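Local coordinates for protein N-alpha-acetyltransferase 35, NatC auxiliary subunit (Saccharomyces cerevisiae, PDB 6YGA) that serves as the auxiliary subunit of the NatC N-terminal acetyltransferase complex, which acetylates the N-terminal methionine of the L-A virus Gag protein, at residues Val472-His477 and Glu599-Glu604; Ser445-Phe450 and Asn593-Pro598; Asp458-Phe463 and Asn586-Pro591. All blocks are in the same frame, centred on the assembly; numbering follows the deposited sequence.

Contact 1: Val472-His477 and Glu599-Glu604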
loop_
_atom_site.group_PDB
_atom_site.type_symbol
_atom_site.label_atom_id
_atom_site.label_comp_id
_atom_site.label_asym_id
_atom_site.label_seq_id
_atom_site.Cartn_x
_atom_site.Cartn_y
_atom_site.Cartn_z
ATOM N N VAL B 472 -25.176 -1.233 0.278
ATOM C CA VAL B 472 -24.756 -2.454 -0.403
ATOM C C VAL B 472 -25.932 -3.411 -0.551
ATOM O O VAL B 472 -26.066 -4.097 -1.569
ATOM C CB VAL B 472 -23.572 -3.102 0.337
ATOM C CG1 VAL B 472 -23.196 -4.429 -0.310
ATOM C CG2 VAL B 472 -22.387 -2.160 0.323
ATOM N N TYR B 473 -26.805 -3.466 0.457
ATOM C CA TYR B 473 -28.068 -4.179 0.301
ATOM C C TYR B 473 -28.854 -3.629 -0.883
ATOM O O TYR B 473 -29.345 -4.387 -1.727
ATOM C CB TYR B 473 -28.882 -4.074 1.589
ATOM C CG TYR B 473 -30.296 -4.584 1.466
ATOM C CD1 TYR B 473 -30.576 -5.940 1.564
ATOM C CD2 TYR B 473 -31.353 -3.709 1.258
ATOM C CE1 TYR B 473 -31.871 -6.411 1.453
ATOM C CE2 TYR B 473 -32.650 -4.170 1.146
ATOM C CZ TYR B 473 -32.904 -5.522 1.245
ATOM O OH TYR B 473 -34.191 -5.990 1.136
ATOM N N TYR B 474 -28.967 -2.303 -0.962
ATOM C CA TYR B 474 -29.627 -1.660 -2.093
ATOM C C TYR B 474 -28.957 -2.038 -3.412
ATOM O O TYR B 474 -29.635 -2.383 -4.386
ATOM C CB TYR B 474 -29.623 -0.146 -1.874
ATOM C CG TYR B 474 -29.944 0.695 -3.085
ATOM C CD1 TYR B 474 -31.262 0.954 -3.448
ATOM C CD2 TYR B 474 -28.929 1.255 -3.847
ATOM C CE1 TYR B 474 -31.556 1.737 -4.551
ATOM C CE2 TYR B 474 -29.209 2.034 -4.950
ATOM C CZ TYR B 474 -30.525 2.273 -5.298
ATOM O OH TYR B 474 -30.807 3.050 -6.396
ATOM N N LEU B 475 -27.621 -1.996 -3.457
ATOM C CA LEU B 475 -26.912 -2.407 -4.667
ATOM C C LEU B 475 -27.127 -3.887 -4.964
ATOM O O LEU B 475 -27.359 -4.266 -6.119
ATOM C CB LEU B 475 -25.418 -2.110 -4.539
ATOM C CG LEU B 475 -24.953 -0.657 -4.488
ATOM C CD1 LEU B 475 -23.432 -0.617 -4.469
ATOM C CD2 LEU B 475 -25.512 0.140 -5.660
ATOM N N SER B 476 -27.040 -4.738 -3.938
ATOM C CA SER B 476 -27.229 -6.173 -4.133
ATOM C C SER B 476 -28.637 -6.498 -4.612
ATOM O O SER B 476 -28.829 -7.460 -5.365
ATOM C CB SER B 476 -26.938 -6.925 -2.833
ATOM O OG SER B 476 -25.643 -6.631 -2.342
ATOM N N HIS B 477 -29.633 -5.725 -4.176
ATOM C CA HIS B 477 -30.993 -5.955 -4.650
ATOM C C HIS B 477 -31.092 -5.683 -6.143
ATOM O O HIS B 477 -31.735 -6.441 -6.877
ATOM C CB HIS B 477 -31.979 -5.085 -3.867
ATOM C CG HIS B 477 -33.413 -5.282 -4.259
ATOM N ND1 HIS B 477 -34.036 -4.505 -5.212
ATOM C CD2 HIS B 477 -34.348 -6.157 -3.817
ATOM C CE1 HIS B 477 -35.291 -4.897 -5.345
ATOM N NE2 HIS B 477 -35.506 -5.897 -4.510
ATOM N N GLU B 599 -29.092 4.717 -9.448
ATOM C CA GLU B 599 -28.883 6.047 -8.894
ATOM C C GLU B 599 -28.531 5.972 -7.413
ATOM O O GLU B 599 -29.040 5.127 -6.672
ATOM C CB GLU B 599 -30.133 6.907 -9.087
ATOM C CG GLU B 599 -31.395 6.299 -8.497
ATOM C CD GLU B 599 -32.518 7.305 -8.357
ATOM O OE1 GLU B 599 -32.332 8.465 -8.778
ATOM O OE2 GLU B 599 -33.585 6.939 -7.822
ATOM N N LEU B 600 -27.649 6.857 -6.989
ATOM C CA LEU B 600 -27.345 6.992 -5.575
ATOM C C LEU B 600 -28.564 7.545 -4.849
ATOM O O LEU B 600 -29.035 8.635 -5.199
ATOM C CB LEU B 600 -26.146 7.911 -5.380
ATOM C CG LEU B 600 -25.850 8.360 -3.949
ATOM C CD1 LEU B 600 -25.505 7.171 -3.069
ATOM C CD2 LEU B 600 -24.726 9.388 -3.945
ATOM N N PRO B 601 -29.113 6.841 -3.861
ATOM C CA PRO B 601 -30.264 7.381 -3.130
ATOM C C PRO B 601 -29.923 8.698 -2.451
ATOM O O PRO B 601 -28.805 8.910 -1.975
ATOM C CB PRO B 601 -30.577 6.287 -2.103
ATOM C CG PRO B 601 -30.022 5.040 -2.706
ATOM C CD PRO B 601 -28.782 5.470 -3.435
ATOM N N GLU B 602 -30.909 9.590 -2.419
ATOM C CA GLU B 602 -30.736 10.896 -1.804
ATOM C C GLU B 602 -30.563 10.764 -0.294
ATOM O O GLU B 602 -30.929 9.758 0.320
ATOM C CB GLU B 602 -31.932 11.798 -2.116
ATOM C CG GLU B 602 -32.002 12.275 -3.559
ATOM C CD GLU B 602 -30.949 13.321 -3.885
ATOM O OE1 GLU B 602 -30.456 13.985 -2.947
ATOM O OE2 GLU B 602 -30.613 13.482 -5.077
ATOM N N TYR B 603 -29.994 11.813 0.302
ATOM C CA TYR B 603 -29.795 11.842 1.746
ATOM C C TYR B 603 -31.099 11.578 2.493
ATOM O O TYR B 603 -31.116 10.848 3.490
ATOM C CB TYR B 603 -29.193 13.191 2.142
ATOM C CG TYR B 603 -29.049 13.428 3.624
ATOM C CD1 TYR B 603 -27.937 12.969 4.317
ATOM C CD2 TYR B 603 -30.011 14.139 4.326
ATOM C CE1 TYR B 603 -27.796 13.199 5.673
ATOM C CE2 TYR B 603 -29.881 14.373 5.678
ATOM C CZ TYR B 603 -28.773 13.902 6.347
ATOM O OH TYR B 603 -28.652 14.140 7.696
ATOM N N GLU B 604 -32.208 12.137 2.003
ATOM C CA GLU B 604 -33.492 11.954 2.672
ATOM C C GLU B 604 -33.946 10.499 2.645
ATOM O O GLU B 604 -34.614 10.041 3.579
ATOM C CB GLU B 604 -34.550 12.854 2.032
ATOM C CG GLU B 604 -34.357 14.348 2.287
ATOM C CD GLU B 604 -33.350 14.994 1.349
ATOM O OE1 GLU B 604 -32.787 14.283 0.489
ATOM O OE2 GLU B 604 -33.128 16.218 1.472
#
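One face of the Tyr474 ring is covered by the pyrrolidine of Pro601. Pro601 CG sits 3.9 Å from the ring centroid of Tyr474 and only 13° off the ring normal, so this is a CH-pi contact over the middle of the face. Pro601 CD extends the overlap toward the far end of the ring and lies 3.8 Å from Tyr474 CE2. The Tyr474 and His478 rings also meet edge-to-face, His478 lying one turn further along the same helix. The CH-pi contact joins helix 465-506 to the loop before helix 603-613, in the range assigned to NAA35-like TPR repeats. Helix 465-506 supplies the tyrosine. The loop leads into helix 603-613, with Glu602 at its N-cap position.

A hydrogen bond adds to the CH-pi contact. The Tyr474 hydroxyl donates to the backbone carbonyl of Glu599, which is met in its own plane. The acceptor is main chain, so the bond ties the loop backbone to the helix at Glu599, two residues before the proline. Tyr474 CG lies anti to the backbone N (chi1 165°), which carries the ring outward from the helix to the loop. The Glu599 side chain points away from the helix at its root, yet its CG still passes 3.9 Å from Tyr474 OH. Pro601 also rests on Trp470 and Tyr471 of the same helix.

This is a surface contact. Its one polar link runs from Tyr474 OH to Glu599 O over 2.7 Å, with a C=O...O angle of 148°.

Contact 2: Ser445-Phe450 and Asn593-Pro598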
loop_
_atom_site.group_PDB
_atom_site.type_symbol
_atom_site.label_atom_id
_atom_site.label_comp_id
_atom_site.label_asym_id
_atom_site.label_seq_id
_atom_site.Cartn_x
_atom_site.Cartn_y
_atom_site.Cartn_z
ATOM N N SER B 445 -20.946 -5.174 -9.639
ATOM C CA SER B 445 -20.146 -6.050 -8.785
ATOM C C SER B 445 -18.949 -5.307 -8.206
ATOM O O SER B 445 -18.563 -5.536 -7.055
ATOM C CB SER B 445 -19.672 -7.271 -9.572
ATOM O OG SER B 445 -20.748 -8.129 -9.896
ATOM N N SER B 446 -18.341 -4.421 -8.996
ATOM C CA SER B 446 -17.211 -3.648 -8.494
ATOM C C SER B 446 -17.665 -2.628 -7.458
ATOM O O SER B 446 -16.955 -2.381 -6.476
ATOM C CB SER B 446 -16.484 -2.961 -9.649
ATOM O OG SER B 446 -15.850 -3.908 -10.490
HETATM N N MSE B 447 -18.837 -2.031 -7.653
HETATM C CA MSE B 447 -19.382 -1.082 -6.685
HETATM C C MSE B 447 -19.592 -1.757 -5.334
HETATM O O MSE B 447 -19.287 -1.188 -4.285
HETATM C CB MSE B 447 -20.706 -0.491 -7.181
HETATM C CG MSE B 447 -20.596 0.388 -8.421
HETATM SE SE MSE B 447 -22.345 0.868 -9.159
HETATM C CE MSE B 447 -22.932 2.151 -7.816
ATOM N N ILE B 448 -20.118 -2.983 -5.377
ATOM C CA ILE B 448 -20.370 -3.737 -4.154
ATOM C C ILE B 448 -19.057 -4.143 -3.498
ATOM O O ILE B 448 -18.870 -3.977 -2.288
ATOM C CB ILE B 448 -21.256 -4.957 -4.462
ATOM C CG1 ILE B 448 -22.670 -4.506 -4.846
ATOM C CG2 ILE B 448 -21.270 -5.923 -3.293
ATOM C CD1 ILE B 448 -23.515 -5.597 -5.470
ATOM N N GLU B 449 -18.124 -4.677 -4.293
ATOM C CA GLU B 449 -16.832 -5.093 -3.755
ATOM C C GLU B 449 -16.070 -3.909 -3.174
ATOM O O GLU B 449 -15.448 -4.021 -2.111
ATOM C CB GLU B 449 -16.014 -5.780 -4.849
ATOM C CG GLU B 449 -14.604 -6.181 -4.433
ATOM C CD GLU B 449 -14.573 -7.440 -3.588
ATOM O OE1 GLU B 449 -15.632 -8.083 -3.424
ATOM O OE2 GLU B 449 -13.485 -7.791 -3.093
ATOM N N PHE B 450 -16.115 -2.761 -3.854
ATOM C CA PHE B 450 -15.447 -1.564 -3.354
ATOM C C PHE B 450 -16.022 -1.122 -2.013
ATOM O O PHE B 450 -15.279 -0.692 -1.123
ATOM C CB PHE B 450 -15.563 -0.444 -4.389
ATOM C CG PHE B 450 -15.119 0.902 -3.891
ATOM C CD1 PHE B 450 -13.772 1.206 -3.780
ATOM C CD2 PHE B 450 -16.050 1.871 -3.557
ATOM C CE1 PHE B 450 -13.363 2.449 -3.332
ATOM C CE2 PHE B 450 -15.650 3.112 -3.107
ATOM C CZ PHE B 450 -14.305 3.403 -2.994
ATOM N N ASN B 593 -21.281 9.111 -6.818
ATOM C CA ASN B 593 -22.161 10.240 -7.090
ATOM C C ASN B 593 -22.421 10.419 -8.581
ATOM O O ASN B 593 -23.503 10.870 -8.969
ATOM C CB ASN B 593 -21.563 11.513 -6.491
ATOM C CG ASN B 593 -22.548 12.654 -6.456
ATOM O OD1 ASN B 593 -23.760 12.445 -6.383
ATOM N ND2 ASN B 593 -22.033 13.875 -6.515
ATOM N N SER B 594 -21.459 10.065 -9.425
ATOM C CA SER B 594 -21.579 10.268 -10.862
ATOM C C SER B 594 -22.135 9.056 -11.601
ATOM O O SER B 594 -22.234 9.092 -12.832
ATOM C CB SER B 594 -20.216 10.650 -11.444
ATOM O OG SER B 594 -19.746 11.846 -10.849
ATOM N N ILE B 595 -22.498 7.992 -10.894
ATOM C CA ILE B 595 -23.022 6.786 -11.524
ATOM C C ILE B 595 -24.533 6.927 -11.654
ATOM O O ILE B 595 -25.232 7.169 -10.665
ATOM C CB ILE B 595 -22.640 5.532 -10.726
ATOM C CG1 ILE B 595 -21.119 5.346 -10.744
ATOM C CG2 ILE B 595 -23.342 4.307 -11.292
ATOM C CD1 ILE B 595 -20.622 4.155 -9.946
ATOM N N GLY B 596 -25.037 6.785 -12.877
ATOM C CA GLY B 596 -26.444 7.003 -13.141
ATOM C C GLY B 596 -27.337 5.844 -12.756
ATOM O O GLY B 596 -28.416 6.047 -12.190
ATOM N N VAL B 597 -26.910 4.621 -13.062
ATOM C CA VAL B 597 -27.710 3.426 -12.814
ATOM C C VAL B 597 -26.848 2.400 -12.089
ATOM O O VAL B 597 -25.818 1.977 -12.623
ATOM C CB VAL B 597 -28.283 2.827 -14.104
ATOM C CG1 VAL B 597 -29.089 1.584 -13.789
ATOM C CG2 VAL B 597 -29.147 3.852 -14.819
ATOM N N PRO B 598 -27.209 1.978 -10.868
ATOM C CA PRO B 598 -28.377 2.484 -10.139
ATOM C C PRO B 598 -28.099 3.831 -9.474
ATOM O O PRO B 598 -26.988 4.047 -8.993
ATOM C CB PRO B 598 -28.640 1.399 -9.079
ATOM C CG PRO B 598 -27.557 0.359 -9.258
ATOM C CD PRO B 598 -26.475 0.976 -10.082
#
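Met447, present as selenomethionine, overlaps the side chain of Ile595, and the two meet tip to tip. The terminal methyl CE of Met447 lies 3.7 Å from Ile595 CD1. The selenium comes nearly as close, with Met447 SE 3.8 Å from Ile595 CD1. The other branch of the isoleucine takes part as well: Ile595 CG2 is 4.1 Å from Met447 CE. Both branches of Ile595 are therefore used, and the end of the methionine chain rests against them.

The torsions explain this fit. Met447 runs out from its helix with CG anti to the carbonyl carbon (chi1 -66°), then turns at chi3 (73°). That bend swings CE aside, so that selenium and methyl both face the loop. Pro598 supplies a looser second contact, its CD 4.2 Å from Met447 SE. The peptide bond before Pro598 is cis.

The contact joins helix 433-456 to the irregular segment between helices 581-588 and 603-613, inside the TPR-like helical region. Met447 also packs on Tyr471 and Leu475 of helix 465-506 and on Phe592. Ile595 touches Lys443 and Asp421, and Pro598 lies on Tyr440 and Leu444. The loop thus lies against helices 406-429 and 433-456.

All three residues that meet here are buried. The pairing is wholly apolar and is made by methyl groups, selenium and a proline ring. Its stability should come from exclusion of water and close packing, with little demand on exact direction.

Contact 3: Asp458-Phe463 and Asn586-Pro591. With EDO (1,2-ethanediol), chain C.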
loop_
_atom_site.group_PDB
_atom_site.type_symbol
_atom_site.label_atom_id
_atom_site.label_comp_id
_atom_site.label_asym_id
_atom_site.label_seq_id
_atom_site.Cartn_x
_atom_site.Cartn_y
_atom_site.Cartn_z
ATOM N N ASP B 458 -11.326 -1.002 7.810
ATOM C CA ASP B 458 -11.771 -0.157 8.920
ATOM C C ASP B 458 -11.882 1.304 8.492
ATOM O O ASP B 458 -11.601 2.220 9.266
ATOM C CB ASP B 458 -10.853 -0.302 10.138
ATOM C CG ASP B 458 -11.037 -1.629 10.849
ATOM O OD1 ASP B 458 -12.186 -1.944 11.218
ATOM O OD2 ASP B 458 -10.044 -2.364 11.026
ATOM N N ILE B 459 -12.289 1.518 7.240
ATOM C CA ILE B 459 -12.519 2.869 6.748
ATOM C C ILE B 459 -13.737 3.482 7.424
ATOM O O ILE B 459 -13.741 4.670 7.769
ATOM C CB ILE B 459 -12.668 2.849 5.216
ATOM C CG1 ILE B 459 -11.356 2.419 4.556
ATOM C CG2 ILE B 459 -13.110 4.207 4.700
ATOM C CD1 ILE B 459 -10.191 3.333 4.869
ATOM N N TYR B 460 -14.778 2.686 7.647
ATOM C CA TYR B 460 -16.048 3.197 8.140
ATOM C C TYR B 460 -16.096 3.168 9.662
ATOM O O TYR B 460 -15.715 2.178 10.294
ATOM C CB TYR B 460 -17.211 2.378 7.578
ATOM C CG TYR B 460 -17.127 2.118 6.091
ATOM C CD1 TYR B 460 -16.822 3.142 5.199
ATOM C CD2 TYR B 460 -17.344 0.843 5.580
ATOM C CE1 TYR B 460 -16.742 2.902 3.838
ATOM C CE2 TYR B 460 -17.266 0.594 4.226
ATOM C CZ TYR B 460 -16.964 1.624 3.358
ATOM O OH TYR B 460 -16.890 1.368 2.010
ATOM N N LYS B 461 -16.582 4.254 10.246
ATOM C CA LYS B 461 -16.783 4.289 11.683
ATOM C C LYS B 461 -18.096 3.596 12.038
ATOM O O LYS B 461 -18.968 3.428 11.182
ATOM C CB LYS B 461 -16.774 5.730 12.183
ATOM C CG LYS B 461 -15.392 6.371 12.172
ATOM C CD LYS B 461 -15.432 7.788 12.722
ATOM C CE LYS B 461 -15.854 7.806 14.182
ATOM N NZ LYS B 461 -14.946 6.985 15.033
ATOM N N PRO B 462 -18.251 3.156 13.293
ATOM C CA PRO B 462 -19.481 2.437 13.665
ATOM C C PRO B 462 -20.774 3.162 13.319
ATOM O O PRO B 462 -21.752 2.504 12.945
ATOM C CB PRO B 462 -19.319 2.255 15.179
ATOM C CG PRO B 462 -17.848 2.154 15.368
ATOM C CD PRO B 462 -17.243 3.109 14.370
ATOM N N PHE B 463 -20.817 4.494 13.423
ATOM C CA PHE B 463 -22.064 5.188 13.115
ATOM C C PHE B 463 -22.372 5.179 11.623
ATOM O O PHE B 463 -23.531 5.371 11.242
ATOM C CB PHE B 463 -22.033 6.624 13.658
ATOM C CG PHE B 463 -21.200 7.586 12.849
ATOM C CD1 PHE B 463 -21.732 8.236 11.743
ATOM C CD2 PHE B 463 -19.902 7.882 13.228
ATOM C CE1 PHE B 463 -20.971 9.135 11.014
ATOM C CE2 PHE B 463 -19.137 8.781 12.506
ATOM C CZ PHE B 463 -19.672 9.407 11.398
ATOM N N ASN B 586 -22.522 13.094 2.227
ATOM C CA ASN B 586 -22.245 13.205 0.796
ATOM C C ASN B 586 -20.790 12.890 0.488
ATOM O O ASN B 586 -20.484 12.289 -0.549
ATOM C CB ASN B 586 -22.602 14.602 0.290
ATOM C CG ASN B 586 -24.089 14.866 0.321
ATOM O OD1 ASN B 586 -24.895 13.936 0.358
ATOM N ND2 ASN B 586 -24.463 16.138 0.299
ATOM N N LEU B 587 -19.877 13.293 1.373
ATOM C CA LEU B 587 -18.464 12.994 1.174
ATOM C C LEU B 587 -18.213 11.492 1.165
ATOM O O LEU B 587 -17.394 10.997 0.381
ATOM C CB LEU B 587 -17.634 13.668 2.264
ATOM C CG LEU B 587 -16.129 13.400 2.234
ATOM C CD1 LEU B 587 -15.497 14.041 1.005
ATOM C CD2 LEU B 587 -15.458 13.891 3.510
ATOM N N ARG B 588 -18.903 10.750 2.037
ATOM C CA ARG B 588 -18.683 9.308 2.115
ATOM C C ARG B 588 -19.103 8.618 0.825
ATOM O O ARG B 588 -18.444 7.674 0.373
ATOM C CB ARG B 588 -19.436 8.729 3.319
ATOM C CG ARG B 588 -19.575 7.210 3.317
ATOM C CD ARG B 588 -18.226 6.523 3.396
ATOM N NE ARG B 588 -17.553 6.793 4.662
ATOM C CZ ARG B 588 -16.233 6.783 4.818
ATOM N NH1 ARG B 588 -15.447 6.524 3.782
ATOM N NH2 ARG B 588 -15.702 7.037 6.006
ATOM N N PHE B 589 -20.184 9.091 0.205
ATOM C CA PHE B 589 -20.738 8.485 -0.995
ATOM C C PHE B 589 -20.325 9.212 -2.270
ATOM O O PHE B 589 -20.880 8.937 -3.340
ATOM C CB PHE B 589 -22.261 8.419 -0.882
ATOM C CG PHE B 589 -22.743 7.454 0.166
ATOM C CD1 PHE B 589 -22.908 7.858 1.482
ATOM C CD2 PHE B 589 -23.012 6.137 -0.166
ATOM C CE1 PHE B 589 -23.345 6.966 2.445
ATOM C CE2 PHE B 589 -23.449 5.239 0.790
ATOM C CZ PHE B 589 -23.616 5.654 2.099
ATOM N N LYS B 590 -19.365 10.130 -2.176
ATOM C CA LYS B 590 -18.824 10.788 -3.363
ATOM C C LYS B 590 -18.383 9.824 -4.465
ATOM O O LYS B 590 -18.635 10.135 -5.641
ATOM C CB LYS B 590 -17.664 11.704 -2.941
ATOM C CG LYS B 590 -17.044 12.537 -4.057
ATOM C CD LYS B 590 -15.969 13.454 -3.483
ATOM C CE LYS B 590 -15.406 14.402 -4.526
ATOM N NZ LYS B 590 -14.625 13.696 -5.580
ATOM N N PRO B 591 -17.746 8.676 -4.190
ATOM C CA PRO B 591 -17.351 7.792 -5.304
ATOM C C PRO B 591 -18.509 7.301 -6.160
ATOM O O PRO B 591 -18.292 6.955 -7.328
ATOM C CB PRO B 591 -16.658 6.621 -4.596
ATOM C CG PRO B 591 -16.153 7.192 -3.342
ATOM C CD PRO B 591 -17.181 8.198 -2.912
HETATM C C1 EDO C . -15.388 6.622 0.192
HETATM O O1 EDO C . -15.894 5.682 1.145
HETATM C C2 EDO C . -13.966 6.247 -0.211
HETATM O O2 EDO C . -13.093 6.355 0.919
#
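Van der Waals contacts come first: the Tyr460 ring turns its edge to one face of the Arg588 guanidinium. Tyr460 CD1 lies 3.7 Å from Arg588 CZ, over the centre of the group, and the two planes are 79° apart. Ile459 CG2 adds an oblique contact, 3.4 Å from Arg588 NH1. Arg588 reaches this place with a chain bent at both chi2 and chi3.

The polar contacts lie round the guanidinium. NH1 of Arg588 donates to O1 of a 1,2-ethanediol, probably from the crystallisation liquor, at 2.8 Å and an angle of 156°. NE forms a salt bridge with Glu464, and NH2 donates to the carbonyl of Arg137 of the N-alpha-acetyltransferase 30 chain. These partners should limit rotation of the group. The hydroxyl of Tyr460 bonds to the carbonyl of Ser451.

The diol also packs on Pro591, with its C1 3.7 Å from Pro591 CG, and bonds to Met138 O of the N-alpha-acetyltransferase 30 chain. The contact thus lies at a subunit interface. It joins the turn between helices 433-456 and 465-506 to the C-terminal end of helix 581-588.

In the fold
From the N terminus, the chain first meets Ser445-Phe450 on helix 433-456, then the connection Asp458-Phe463, then Val472-His477 on helix 465-506. After the long helix 511-564 it returns through helix 581-588 and the loop before helix 603-613. Contact 2 closes a loop of 142 residues, contact 3 one of 122 and contact 1 one of 121. Contact 3 is nested inside contact 2. Contact 1 crosses both, since its segments alternate with theirs. Contacts 1 and 2 touch where Leu475 packs on Ile448 and Met447. Leu600 links contact 1 to contact 3 through Phe589, and Phe450 meets Pro591 between contacts 2 and 3. Together they tie the returning chain to two successive helices and their connection.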